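Local structure of PUM-HD domain-containing protein (Caenorhabditis elegans, 7CGF) at residues Y93-E96 against R97-A100; G241-E244 against D245-V248; V248-T251 against R252-N256. The protein binds RNA through an all-helical Pumilio homology domain and probably recognises elements in the 3' untranslated regions of messenger RNAs. The protein carries 2 engineered substitutions. All blocks are in the same frame, centred on the assembly; numbering follows the deposited sequence.

Contact 1 (Y93-E96 against R97-A100); sequences YGEE and RHWA
E96 and W99 meet where the loop after helix 83-89 turns into helix 99-106, inside a predicted Pumilio repeat of the helical PUM-HD. The backbone CA of E96 stands over the five-membered ring of W99, 3.5 Å from its centroid in a CH-pi contact, and the E96 side chain continues over the same face of the indole, its CG 3.5 Å from W99 CH2. A bend at chi2 (79°) turns the carboxylate back to G94, where E96 OE2 accepts from G94 N at 2.7 Å, bracing the turn. Y93 adds CD1 near the indole edge, and W99 NE1 donates to the carbonyl of E92, a bond that helps hold the ring's rotation.

E95, buried, faces two basic side chains. Its carboxylate is nearly coplanar with the H98 imidazole (6° between planes), and H98 itself stacks on F67. The R97 guanidinium is turned differently: E95 OE1 sits over one of its faces, 3.3 Å from R97 NH2, a salt bridge of charges alone, while R97 NH2 finds its stronger partner in D64 of helix 60-65. R97 NH1 gives a weak bond to G94 O. The same E95 OE1 takes the imidazole N-H nearly along its own C-O axis, H98 ND1 lying 2.7 Å away in the ring plane.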
ATOM      1  N   TYR A  93     -12.492  -9.633 -16.999  1.00 22.59           N
ATOM      2  CA  TYR A  93     -12.123 -10.130 -18.319  1.00 24.46           C
ATOM      3  C   TYR A  93     -13.191 -11.110 -18.787  1.00 27.67           C
ATOM      4  O   TYR A  93     -13.695 -11.926 -18.008  1.00 31.73           O
ATOM      5  CB  TYR A  93     -10.759 -10.836 -18.287  1.00 28.39           C
ATOM      6  CG  TYR A  93      -9.581 -10.016 -17.802  1.00 27.29           C
ATOM      7  CD1 TYR A  93      -9.391  -8.702 -18.217  1.00 22.61           C
ATOM      8  CD2 TYR A  93      -8.646 -10.571 -16.927  1.00 24.31           C
ATOM      9  CE1 TYR A  93      -8.300  -7.956 -17.767  1.00 22.47           C
ATOM     10  CE2 TYR A  93      -7.550  -9.836 -16.477  1.00 25.06           C
ATOM     11  CZ  TYR A  93      -7.385  -8.535 -16.897  1.00 26.19           C
ATOM     12  OH  TYR A  93      -6.300  -7.822 -16.440  1.00 30.67           O
ATOM     13  N   GLY A  94     -13.535 -11.046 -20.062  1.00 30.79           N
ATOM     14  CA  GLY A  94     -14.632 -11.819 -20.580  1.00 28.53           C
ATOM     15  C   GLY A  94     -15.909 -11.026 -20.709  1.00 28.14           C
ATOM     16  O   GLY A  94     -16.818 -11.447 -21.434  1.00 29.97           O
ATOM     17  N   GLU A  95     -15.989  -9.882 -20.027  1.00 23.72           N
ATOM     18  CA  GLU A  95     -17.098  -8.951 -20.166  1.00 22.16           C
ATOM     19  C   GLU A  95     -16.674  -7.629 -20.799  1.00 22.31           C
ATOM     20  O   GLU A  95     -17.401  -6.633 -20.686  1.00 24.92           O
ATOM     21  CB  GLU A  95     -17.768  -8.720 -18.804  1.00 21.15           C
ATOM     22  CG  GLU A  95     -18.498  -9.944 -18.258  1.00 21.65           C
ATOM     23  CD  GLU A  95     -19.753 -10.286 -19.060  1.00 26.53           C
ATOM     24  OE1 GLU A  95     -20.251  -9.417 -19.796  1.00 28.30           O
ATOM     25  OE2 GLU A  95     -20.241 -11.420 -18.948  1.00 30.64           O
ATOM     26  N   GLU A  96     -15.537  -7.615 -21.510  1.00 23.69           N
ATOM     27  CA  GLU A  96     -15.053  -6.451 -22.258  1.00 21.62           C
ATOM     28  C   GLU A  96     -16.129  -5.688 -23.011  1.00 23.70           C
ATOM     29  O   GLU A  96     -16.119  -4.454 -23.031  1.00 26.88           O
ATOM     30  CB  GLU A  96     -13.990  -6.850 -23.294  1.00 31.12           C
ATOM     31  CG  GLU A  96     -12.593  -7.046 -22.784  1.00 30.15           C
ATOM     32  CD  GLU A  96     -12.401  -8.386 -22.097  1.00 34.03           C
ATOM     33  OE1 GLU A  96     -11.252  -8.688 -21.682  1.00 34.40           O
ATOM     34  OE2 GLU A  96     -13.394  -9.139 -21.984  1.00 36.29           O
ATOM     35  N   ARG A  97     -17.036  -6.418 -23.671  1.00 25.01           N
ATOM     36  CA  ARG A  97     -18.043  -5.782 -24.510  1.00 28.56           C
ATOM     37  C   ARG A  97     -18.931  -4.829 -23.723  1.00 25.09           C
ATOM     38  O   ARG A  97     -19.597  -3.981 -24.322  1.00 27.36           O
ATOM     39  CB  ARG A  97     -18.900  -6.853 -25.187  1.00 28.18           C
ATOM     40  CG  ARG A  97     -19.694  -7.705 -24.208  1.00 28.97           C
ATOM     41  CD  ARG A  97     -20.224  -8.974 -24.882  1.00 26.70           C
ATOM     42  NE  ARG A  97     -21.075  -9.756 -23.989  1.00 28.28           N
ATOM     43  CZ  ARG A  97     -20.621 -10.589 -23.061  1.00 29.94           C
ATOM     44  NH1 ARG A  97     -19.314 -10.757 -22.894  1.00 28.50           N
ATOM     45  NH2 ARG A  97     -21.472 -11.260 -22.296  1.00 29.99           N
ATOM     46  N   HIS A  98     -18.951  -4.957 -22.396  1.00 22.34           N
ATOM     47  CA  HIS A  98     -19.808  -4.162 -21.531  1.00 20.43           C
ATOM     48  C   HIS A  98     -19.071  -3.065 -20.778  1.00 19.84           C
ATOM     49  O   HIS A  98     -19.729  -2.237 -20.138  1.00 21.95           O
ATOM     50  CB  HIS A  98     -20.494  -5.075 -20.518  1.00 19.60           C
ATOM     51  CG  HIS A  98     -21.516  -5.972 -21.131  1.00 24.16           C
ATOM     52  ND1 HIS A  98     -21.628  -7.307 -20.805  1.00 28.01           N
ATOM     53  CD2 HIS A  98     -22.481  -5.720 -22.044  1.00 26.43           C
ATOM     54  CE1 HIS A  98     -22.620  -7.839 -21.495  1.00 26.78           C
ATOM     55  NE2 HIS A  98     -23.150  -6.899 -22.257  1.00 24.25           N
ATOM     56  N   TRP A  99     -17.740  -3.024 -20.858  1.00 19.16           N
ATOM     57  CA  TRP A  99     -16.963  -2.118 -20.012  1.00 19.51           C
ATOM     58  C   TRP A  99     -17.332  -0.661 -20.257  1.00 25.61           C
ATOM     59  O   TRP A  99     -17.533   0.108 -19.308  1.00 20.00           O
ATOM     60  CB  TRP A  99     -15.475  -2.315 -20.262  1.00 19.49           C
ATOM     61  CG  TRP A  99     -14.887  -3.572 -19.743  1.00 20.57           C
ATOM     62  CD1 TRP A  99     -15.482  -4.519 -18.953  1.00 19.28           C
ATOM     63  CD2 TRP A  99     -13.561  -4.025 -19.985  1.00 20.60           C
ATOM     64  NE1 TRP A  99     -14.593  -5.533 -18.685  1.00 19.23           N
ATOM     65  CE2 TRP A  99     -13.405  -5.252 -19.302  1.00 18.18           C
ATOM     66  CE3 TRP A  99     -12.486  -3.512 -20.719  1.00 19.15           C
ATOM     67  CZ2 TRP A  99     -12.214  -5.976 -19.332  1.00 20.85           C
ATOM     68  CZ3 TRP A  99     -11.308  -4.224 -20.745  1.00 21.13           C
ATOM     69  CH2 TRP A  99     -11.177  -5.444 -20.048  1.00 23.10           C
ATOM     70  N   ALA A 100     -17.398  -0.248 -21.528  1.00 21.53           N
ATOM     71  CA  ALA A 100     -17.637   1.163 -21.814  1.00 25.39           C
ATOM     72  C   ALA A 100     -19.027   1.596 -21.360  1.00 22.42           C
ATOM     73  O   ALA A 100     -19.181   2.669 -20.765  1.00 23.47           O
ATOM     74  CB  ALA A 100     -17.433   1.446 -23.301  1.00 22.04           C
TER
HETATM   75  O   HOH W   1     -16.896  -1.935 -23.864  1.00 28.96           O

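Contact 2 (G241-E244 against D245-V248); sequences GSEE and DRMV
S242 and D245 form a capping box at the N terminus of helix 243-255, in a predicted Pumilio repeat. S242 OG, set between its own backbone N and carbonyl carbon (chi1 68°), turns inward to accept from D245 N at 3.0 Å. In return D245 OD2 accepts from S242 N at 2.9 Å, met on the anti side and tilted out of the carboxylate plane. Each side chain thus takes a backbone N-H of the other residue; the two bonds are reciprocal and cap the first turn.

R246 brings its guanidinium back over the start of the helix by a bend at chi3 (-62°). One face of the group lies over S242 O, while its N-H groups reach three acceptors. R246 NH1 meets G241 O at 3.0 Å from above the carbonyl plane and also bonds to the carbonyl of I238, linking the cap to the preceding helix. The E243 side chain crosses that of R246 at about a right angle, with carboxylate and guanidinium planes 66° apart. E243 OE2 bonds to Y280 OH of helix 279-290. E243 OE1 lies in the guanidinium plane, 3.1 Å from R246 NH2, which approaches from above the carboxylate plane.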
ATOM      1  N   GLY A 241      14.619   5.098  -4.291  1.00 18.81           N
ATOM      2  CA  GLY A 241      15.253   6.355  -4.634  1.00 19.96           C
ATOM      3  C   GLY A 241      16.544   6.149  -5.408  1.00 24.81           C
ATOM      4  O   GLY A 241      16.919   5.036  -5.778  1.00 22.07           O
ATOM      5  N   SER A 242      17.237   7.262  -5.637  1.00 22.59           N
ATOM      6  CA  SER A 242      18.511   7.253  -6.337  1.00 24.92           C
ATOM      7  C   SER A 242      19.641   6.881  -5.385  1.00 29.02           C
ATOM      8  O   SER A 242      19.496   6.869  -4.159  1.00 22.03           O
ATOM      9  CB  SER A 242      18.796   8.616  -6.959  1.00 23.86           C
ATOM     10  OG  SER A 242      19.038   9.610  -5.973  1.00 24.84           O
ATOM     11  N   GLU A 243      20.799   6.585  -5.971  1.00 27.02           N
ATOM     12  CA  GLU A 243      21.980   6.360  -5.156  1.00 20.90           C
ATOM     13  C   GLU A 243      22.303   7.589  -4.316  1.00 23.78           C
ATOM     14  O   GLU A 243      22.738   7.469  -3.162  1.00 26.18           O
ATOM     15  CB  GLU A 243      23.153   5.982  -6.066  1.00 28.26           C
ATOM     16  CG  GLU A 243      24.387   5.521  -5.325  1.00 27.66           C
ATOM     17  CD  GLU A 243      24.179   4.211  -4.594  1.00 29.98           C
ATOM     18  OE1 GLU A 243      23.320   3.417  -5.023  1.00 30.39           O
ATOM     19  OE2 GLU A 243      24.875   3.980  -3.578  1.00 36.63           O
ATOM     20  N   GLU A 244      22.101   8.786  -4.875  1.00 22.89           N
ATOM     21  CA  GLU A 244      22.316  10.005  -4.104  1.00 27.48           C
ATOM     22  C   GLU A 244      21.341  10.100  -2.934  1.00 25.55           C
ATOM     23  O   GLU A 244      21.715  10.559  -1.844  1.00 21.17           O
ATOM     24  CB  GLU A 244      22.185  11.239  -4.997  1.00 24.30           C
ATOM     25  CG  GLU A 244      22.613  12.518  -4.287  1.00 34.30           C
ATOM     26  CD  GLU A 244      22.266  13.784  -5.051  1.00 46.40           C
ATOM     27  OE1 GLU A 244      21.837  13.689  -6.222  1.00 47.99           O
ATOM     28  OE2 GLU A 244      22.430  14.879  -4.470  1.00 51.04           O
ATOM     29  N   ASP A 245      20.075   9.714  -3.158  1.00 25.10           N
ATOM     30  CA  ASP A 245      19.108   9.690  -2.063  1.00 20.88           C
ATOM     31  C   ASP A 245      19.585   8.785  -0.940  1.00 21.25           C
ATOM     32  O   ASP A 245      19.516   9.161   0.237  1.00 20.29           O
ATOM     33  CB  ASP A 245      17.741   9.209  -2.547  1.00 19.46           C
ATOM     34  CG  ASP A 245      17.083  10.177  -3.501  1.00 22.41           C
ATOM     35  OD1 ASP A 245      17.261  11.411  -3.340  1.00 25.38           O
ATOM     36  OD2 ASP A 245      16.369   9.677  -4.392  1.00 21.87           O
ATOM     37  N   ARG A 246      20.080   7.591  -1.286  1.00 22.00           N
ATOM     38  CA  ARG A 246      20.576   6.691  -0.248  1.00 23.03           C
ATOM     39  C   ARG A 246      21.817   7.261   0.422  1.00 25.00           C
ATOM     40  O   ARG A 246      21.965   7.157   1.643  1.00 21.99           O
ATOM     41  CB  ARG A 246      20.854   5.301  -0.820  1.00 22.19           C
ATOM     42  CG  ARG A 246      19.624   4.419  -0.922  1.00 23.68           C
ATOM     43  CD  ARG A 246      19.939   3.046  -1.475  1.00 25.94           C
ATOM     44  NE  ARG A 246      20.463   3.113  -2.838  1.00 25.08           N
ATOM     45  CZ  ARG A 246      19.689   3.289  -3.901  1.00 30.51           C
ATOM     46  NH1 ARG A 246      18.374   3.413  -3.742  1.00 24.95           N
ATOM     47  NH2 ARG A 246      20.220   3.346  -5.118  1.00 28.16           N
ATOM     48  N   MET A 247      22.711   7.896  -0.351  1.00 20.68           N
ATOM     49  CA  MET A 247      23.879   8.515   0.266  1.00 24.44           C
ATOM     50  C   MET A 247      23.469   9.606   1.249  1.00 23.22           C
ATOM     51  O   MET A 247      23.992   9.675   2.367  1.00 22.13           O
ATOM     52  CB  MET A 247      24.824   9.062  -0.814  1.00 24.91           C
ATOM     53  CG  MET A 247      25.967   9.923  -0.282  1.00 27.83           C
ATOM     54  SD  MET A 247      27.010   8.999   0.865  1.00 40.56           S
ATOM     55  CE  MET A 247      27.199   7.517  -0.010  1.00 34.52           C
ATOM     56  N   VAL A 248      22.508  10.453   0.867  1.00 20.93           N
ATOM     57  CA  VAL A 248      22.094  11.511   1.776  1.00 21.44           C
ATOM     58  C   VAL A 248      21.496  10.903   3.040  1.00 19.60           C
ATOM     59  O   VAL A 248      21.784  11.352   4.160  1.00 19.88           O
ATOM     60  CB  VAL A 248      21.113  12.465   1.067  1.00 23.93           C
ATOM     61  CG1 VAL A 248      20.456  13.390   2.067  1.00 20.98           C
ATOM     62  CG2 VAL A 248      21.855  13.284   0.019  1.00 20.42           C
TER

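Contact 3 (V248-T251 against R252-N256); sequences VIVT and RVSNN
V250 O takes two bonds from S254 in the C-terminal half of helix 243-255, part of the helical Pumilio repeat array. S254 N supplies the usual i to i+4 helix bond at 2.8 Å, and S254 OG adds a second at 2.9 Å. The two donors approach from opposite faces of the carbonyl plane, so the oxygen is gripped between them. With OG anti to the carbonyl carbon (chi1 -65°), the serine hydroxyl folds back along the helix and finds its acceptor one turn earlier. T251 makes the same kind of return: its OG1 bonds to the carbonyl of M247.

The backbone ladder continues on either side of this pair, with R252 N bonded to V248 O, V253 N to I249 O and N255 N to T251 O. N256, at the N-cap position of helix 257-261, makes no capping bond with its side chain; its ND2 instead donates to R252 O at 2.9 Å, in the carbonyl plane and on a lone pair. The outstretched R252 side chain reaches D222 of helix 221-225 in a salt bridge.

Packing surrounds these bonds. I249 CG2 meets V253 CG2 at 4.1 Å, the two branched side chains crossing obliquely on a buried face where I249 touches C273 and V253 touches I270, both of helix 266-276. V250 packs against H281 and S254 against M284, both on helix 279-290. On the rim T251 and N255 run next to each other in one direction, a methyl against an amide nitrogen, with T251 CG2 3.6 Å from N255 ND2.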
ATOM      1  N   VAL A 248      22.508  10.453   0.867  1.00 20.93           N
ATOM      2  CA  VAL A 248      22.094  11.511   1.776  1.00 21.44           C
ATOM      3  C   VAL A 248      21.496  10.903   3.040  1.00 19.60           C
ATOM      4  O   VAL A 248      21.784  11.352   4.160  1.00 19.88           O
ATOM      5  CB  VAL A 248      21.113  12.465   1.067  1.00 23.93           C
ATOM      6  CG1 VAL A 248      20.456  13.390   2.067  1.00 20.98           C
ATOM      7  CG2 VAL A 248      21.855  13.284   0.019  1.00 20.42           C
ATOM      8  N   ILE A 249      20.680   9.855   2.879  1.00 21.99           N
ATOM      9  CA  ILE A 249      20.017   9.245   4.034  1.00 17.88           C
ATOM     10  C   ILE A 249      21.039   8.562   4.929  1.00 19.48           C
ATOM     11  O   ILE A 249      21.048   8.755   6.149  1.00 20.12           O
ATOM     12  CB  ILE A 249      18.915   8.275   3.577  1.00 16.75           C
ATOM     13  CG1 ILE A 249      17.727   9.069   3.018  1.00 15.69           C
ATOM     14  CG2 ILE A 249      18.443   7.406   4.740  1.00 19.55           C
ATOM     15  CD1 ILE A 249      16.690   8.197   2.340  1.00 17.96           C
ATOM     16  N   VAL A 250      21.955   7.793   4.329  1.00 20.42           N
ATOM     17  CA  VAL A 250      22.934   7.059   5.129  1.00 16.69           C
ATOM     18  C   VAL A 250      23.882   8.019   5.823  1.00 20.43           C
ATOM     19  O   VAL A 250      24.312   7.769   6.957  1.00 22.33           O
ATOM     20  CB  VAL A 250      23.686   6.050   4.242  1.00 22.51           C
ATOM     21  CG1 VAL A 250      24.919   5.497   4.963  1.00 20.83           C
ATOM     22  CG2 VAL A 250      22.737   4.939   3.817  1.00 21.37           C
ATOM     23  N   THR A 251      24.243   9.119   5.154  1.00 18.65           N
ATOM     24  CA  THR A 251      25.081  10.122   5.802  1.00 23.09           C
ATOM     25  C   THR A 251      24.372  10.709   7.006  1.00 20.69           C
ATOM     26  O   THR A 251      24.968  10.860   8.078  1.00 21.51           O
ATOM     27  CB  THR A 251      25.458  11.228   4.814  1.00 23.17           C
ATOM     28  OG1 THR A 251      26.225  10.671   3.743  1.00 25.22           O
ATOM     29  CG2 THR A 251      26.269  12.325   5.484  1.00 26.07           C
ATOM     30  N   ARG A 252      23.085  11.034   6.852  1.00 21.06           N
ATOM     31  CA  ARG A 252      22.344  11.629   7.960  1.00 23.50           C
ATOM     32  C   ARG A 252      22.171  10.643   9.110  1.00 20.99           C
ATOM     33  O   ARG A 252      22.317  11.017  10.282  1.00 21.46           O
ATOM     34  CB  ARG A 252      20.987  12.132   7.476  1.00 23.20           C
ATOM     35  CG  ARG A 252      20.261  12.938   8.534  1.00 26.35           C
ATOM     36  CD  ARG A 252      19.219  13.854   7.932  1.00 34.36           C
ATOM     37  NE  ARG A 252      18.669  14.733   8.957  1.00 36.34           N
ATOM     38  CZ  ARG A 252      19.074  15.981   9.159  1.00 38.03           C
ATOM     39  NH1 ARG A 252      20.020  16.505   8.386  1.00 31.77           N
ATOM     40  NH2 ARG A 252      18.526  16.708  10.124  1.00 32.09           N
ATOM     41  N   VAL A 253      21.821   9.394   8.783  1.00 19.25           N
ATOM     42  CA  VAL A 253      21.660   8.345   9.786  1.00 22.83           C
ATOM     43  C   VAL A 253      22.971   8.103  10.513  1.00 20.12           C
ATOM     44  O   VAL A 253      23.005   7.991  11.744  1.00 24.46           O
ATOM     45  CB  VAL A 253      21.129   7.063   9.118  1.00 24.78           C
ATOM     46  CG1 VAL A 253      21.276   5.871  10.042  1.00 29.52           C
ATOM     47  CG2 VAL A 253      19.658   7.249   8.704  1.00 23.39           C
ATOM     48  N   SER A 254      24.074   8.020   9.769  1.00 18.70           N
ATOM     49  CA  SER A 254      25.363   7.760  10.400  1.00 21.45           C
ATOM     50  C   SER A 254      25.782   8.905  11.305  1.00 23.77           C
ATOM     51  O   SER A 254      26.307   8.671  12.401  1.00 26.28           O
ATOM     52  CB  SER A 254      26.428   7.505   9.335  1.00 20.73           C
ATOM     53  OG  SER A 254      26.117   6.320   8.625  1.00 24.89           O
ATOM     54  N   ASN A 255      25.561  10.149  10.870  1.00 23.26           N
ATOM     55  CA  ASN A 255      25.934  11.297  11.684  1.00 23.72           C
ATOM     56  C   ASN A 255      25.074  11.437  12.929  1.00 25.87           C
ATOM     57  O   ASN A 255      25.469  12.146  13.860  1.00 28.58           O
ATOM     58  CB  ASN A 255      25.862  12.586  10.862  1.00 23.69           C
ATOM     59  CG  ASN A 255      26.965  12.675   9.822  1.00 29.67           C
ATOM     60  OD1 ASN A 255      27.987  11.996   9.928  1.00 36.08           O
ATOM     61  ND2 ASN A 255      26.771  13.527   8.823  1.00 29.24           N
ATOM     62  N   ASN A 256      23.912  10.787  12.971  1.00 23.37           N
ATOM     63  CA  ASN A 256      22.997  10.884  14.099  1.00 23.93           C
ATOM     64  C   ASN A 256      22.558   9.503  14.549  1.00 25.85           C
ATOM     65  O   ASN A 256      21.394   9.288  14.892  1.00 22.98           O
ATOM     66  CB  ASN A 256      21.794  11.748  13.740  1.00 23.12           C
ATOM     67  CG  ASN A 256      22.200  13.149  13.339  1.00 28.07           C
ATOM     68  OD1 ASN A 256      22.377  14.019  14.193  1.00 37.37           O
ATOM     69  ND2 ASN A 256      22.381  13.370  12.041  1.00 27.68           N
TER

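Overall arrangement
Following the chain from the N terminus, contact 1 comes first, closing the turn that leads from the loop after helix 83-89 into helix 99-106 and reaching back to helix 60-65. It closes before the others open. Contact 2 holds the start of helix 243-255, and contact 3, its last turns, begins at V248, where contact 2 ends; none nests or crosses. Their centres are about 11 Å apart, whereas the centre of contact 1 is about 44 Å from that of contact 2 and 52 Å from that of contact 3. Side chains of helix 243-255 pack on helices 207-219, 221-225, 266-276 and 279-290. Nearest atoms lie about 12 to 15 Å from the bound RNA, which no contact touches.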